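Local coordinates for protein phospho-furanose lactonase (Mycoplasma synoviae, PDB 3OVG) that hydrolyses the lactone ring of D-xylono-1,4-lactone 5-phosphate and L-arabino-1,4-lactone 5-phosphate, using two zinc ions per subunit, at residues L339-S342 against K343-E347. Numbering follows the deposited sequence.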
ATOM      1  N   LEU A 339      -8.833 -43.657  21.114  1.00 31.14           N
ATOM      2  CA  LEU A 339      -7.972 -44.017  22.233  1.00 32.14           C
ATOM      3  C   LEU A 339      -6.545 -44.197  21.782  1.00 33.14           C
ATOM      4  O   LEU A 339      -5.662 -44.398  22.615  1.00 36.49           O
ATOM      5  CB  LEU A 339      -8.413 -45.318  22.905  1.00 35.38           C
ATOM      6  CG  LEU A 339      -9.760 -45.395  23.596  1.00 33.99           C
ATOM      7  CD1 LEU A 339      -9.921 -46.773  24.186  1.00 30.62           C
ATOM      8  CD2 LEU A 339      -9.850 -44.347  24.679  1.00 36.48           C
ATOM      9  N   LYS A 340      -6.305 -44.176  20.476  1.00 30.39           N
ATOM     10  CA  LYS A 340      -4.928 -44.284  20.005  1.00 32.32           C
ATOM     11  C   LYS A 340      -4.341 -42.894  19.743  1.00 30.75           C
ATOM     12  O   LYS A 340      -3.198 -42.790  19.297  1.00 30.42           O
ATOM     13  CB  LYS A 340      -4.802 -45.136  18.730  1.00 32.52           C
ATOM     14  CG  LYS A 340      -5.470 -46.504  18.773  1.00 39.09           C
ATOM     15  CD  LYS A 340      -4.906 -47.369  19.869  1.00 40.72           C
ATOM     16  CE  LYS A 340      -5.173 -48.849  19.584  1.00 47.82           C
ATOM     17  NZ  LYS A 340      -4.787 -49.701  20.754  1.00 52.73           N
ATOM     18  N   VAL A 341      -5.119 -41.836  19.986  1.00 27.50           N
ATOM     19  CA  VAL A 341      -4.583 -40.491  19.789  1.00 24.51           C
ATOM     20  C   VAL A 341      -3.573 -40.211  20.910  1.00 25.26           C
ATOM     21  O   VAL A 341      -3.851 -40.435  22.090  1.00 24.80           O
ATOM     22  CB  VAL A 341      -5.673 -39.384  19.729  1.00 25.75           C
ATOM     23  CG1 VAL A 341      -5.013 -38.012  19.649  1.00 24.60           C
ATOM     24  CG2 VAL A 341      -6.629 -39.572  18.520  1.00 24.54           C
ATOM     25  N   SER A 342      -2.406 -39.716  20.540  1.00 23.41           N
ATOM     26  CA  SER A 342      -1.291 -39.576  21.493  1.00 26.29           C
ATOM     27  C   SER A 342      -1.550 -38.502  22.527  1.00 24.55           C
ATOM     28  O   SER A 342      -2.234 -37.532  22.252  1.00 22.85           O
ATOM     29  CB  SER A 342       0.044 -39.275  20.774  1.00 25.00           C
ATOM     30  OG  SER A 342       0.030 -37.958  20.199  1.00 25.51           O
ATOM     31  N   LYS A 343      -0.949 -38.650  23.709  1.00 28.25           N
ATOM     32  CA  LYS A 343      -1.099 -37.655  24.772  1.00 24.61           C
ATOM     33  C   LYS A 343      -0.687 -36.270  24.285  1.00 26.23           C
ATOM     34  O   LYS A 343      -1.338 -35.267  24.585  1.00 25.07           O
ATOM     35  CB  LYS A 343      -0.223 -38.021  25.969  1.00 30.30           C
ATOM     36  CG  LYS A 343      -0.678 -39.243  26.746  1.00 36.77           C
ATOM     37  CD  LYS A 343      -0.106 -39.183  28.175  1.00 48.38           C
ATOM     38  CE  LYS A 343      -0.840 -40.122  29.150  1.00 53.27           C
ATOM     39  NZ  LYS A 343      -0.574 -41.578  28.885  1.00 54.95           N
ATOM     40  N   GLU A 344       0.432 -36.219  23.570  1.00 27.06           N
ATOM     41  CA  GLU A 344       0.967 -34.963  23.074  1.00 26.20           C
ATOM     42  C   GLU A 344      -0.059 -34.186  22.239  1.00 24.24           C
ATOM     43  O   GLU A 344      -0.232 -32.986  22.420  1.00 24.72           O
ATOM     44  CB  GLU A 344       2.249 -35.210  22.278  1.00 25.97           C
ATOM     45  CG  GLU A 344       2.718 -33.981  21.500  1.00 33.19           C
ATOM     46  CD  GLU A 344       4.218 -33.962  21.199  1.00 36.07           C
ATOM     47  OE1 GLU A 344       5.028 -34.191  22.122  1.00 37.54           O
ATOM     48  OE2 GLU A 344       4.578 -33.684  20.035  1.00 33.34           O
ATOM     49  N   VAL A 345      -0.732 -34.872  21.324  1.00 23.69           N
ATOM     50  CA  VAL A 345      -1.747 -34.238  20.492  1.00 21.09           C
ATOM     51  C   VAL A 345      -2.988 -33.807  21.288  1.00 22.25           C
ATOM     52  O   VAL A 345      -3.533 -32.734  21.072  1.00 21.98           O
ATOM     53  CB  VAL A 345      -2.159 -35.160  19.309  1.00 22.50           C
ATOM     54  CG1 VAL A 345      -3.400 -34.616  18.618  1.00 23.00           C
ATOM     55  CG2 VAL A 345      -0.982 -35.314  18.317  1.00 21.46           C
ATOM     56  N   LEU A 346      -3.447 -34.646  22.199  1.00 22.73           N
ATOM     57  CA  LEU A 346      -4.639 -34.328  22.989  1.00 25.84           C
ATOM     58  C   LEU A 346      -4.416 -33.103  23.869  1.00 26.36           C
ATOM     59  O   LEU A 346      -5.290 -32.239  24.022  1.00 22.44           O
ATOM     60  CB  LEU A 346      -5.014 -35.522  23.870  1.00 25.89           C
ATOM     61  CG  LEU A 346      -5.613 -36.704  23.115  1.00 25.25           C
ATOM     62  CD1 LEU A 346      -5.969 -37.855  24.085  1.00 26.32           C
ATOM     63  CD2 LEU A 346      -6.823 -36.257  22.285  1.00 25.52           C
ATOM     64  N   GLU A 347      -3.220 -33.014  24.434  1.00 24.74           N
ATOM     65  CA  GLU A 347      -2.915 -31.862  25.252  1.00 27.88           C
ATOM     66  C   GLU A 347      -2.769 -30.575  24.402  1.00 27.29           C
ATOM     67  O   GLU A 347      -3.165 -29.504  24.843  1.00 27.50           O
ATOM     68  CB  GLU A 347      -1.677 -32.118  26.092  1.00 31.39           C
ATOM     69  CG  GLU A 347      -1.492 -31.098  27.191  1.00 43.17           C
ATOM     70  CD  GLU A 347      -2.497 -31.277  28.312  1.00 42.94           C
ATOM     71  OE1 GLU A 347      -3.190 -32.319  28.317  1.00 38.98           O
ATOM     72  OE2 GLU A 347      -2.578 -30.376  29.183  1.00 48.24           O
TER
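Ser342 caps the start of the helix that opens at Lys343. Ser342 OG accepts a weak hydrogen bond from Val345 N (3.4 Å), fairly straight at 162°, the N-cap bond of a serine to the third residue after it. The hydroxyl turns in over the first helical turn because chi1 of 69° sets it between its own backbone N and carbonyl carbon. Ser342 OG also lies 3.4 Å from the methyl Val345 CG2. Ser342 O then takes the first i to i+4 bond of the helix, from Leu346 N at 3.1 Å.

Just before the cap, Val341 points toward the helix, and its CG1, anti to the backbone N (chi1 175°), makes the contact. Val341 CG1 meets Leu346 CD2 at 3.6 Å. Val341, just before the N-cap, and Leu346, the fourth helix residue, form the hydrophobic staple. Val345 CG1 adds to it, 3.9 Å from Val341 CG1. Val345 is buried, and it also packs on His201 and Phe205 of helix 195-205. Glu344 touches Lys200 there, and Ser342 shares a backbone hydrogen bond with Gly204. The capped end of helix 343-351 thus rests on helix 195-205 at the protein surface, far from the zinc site.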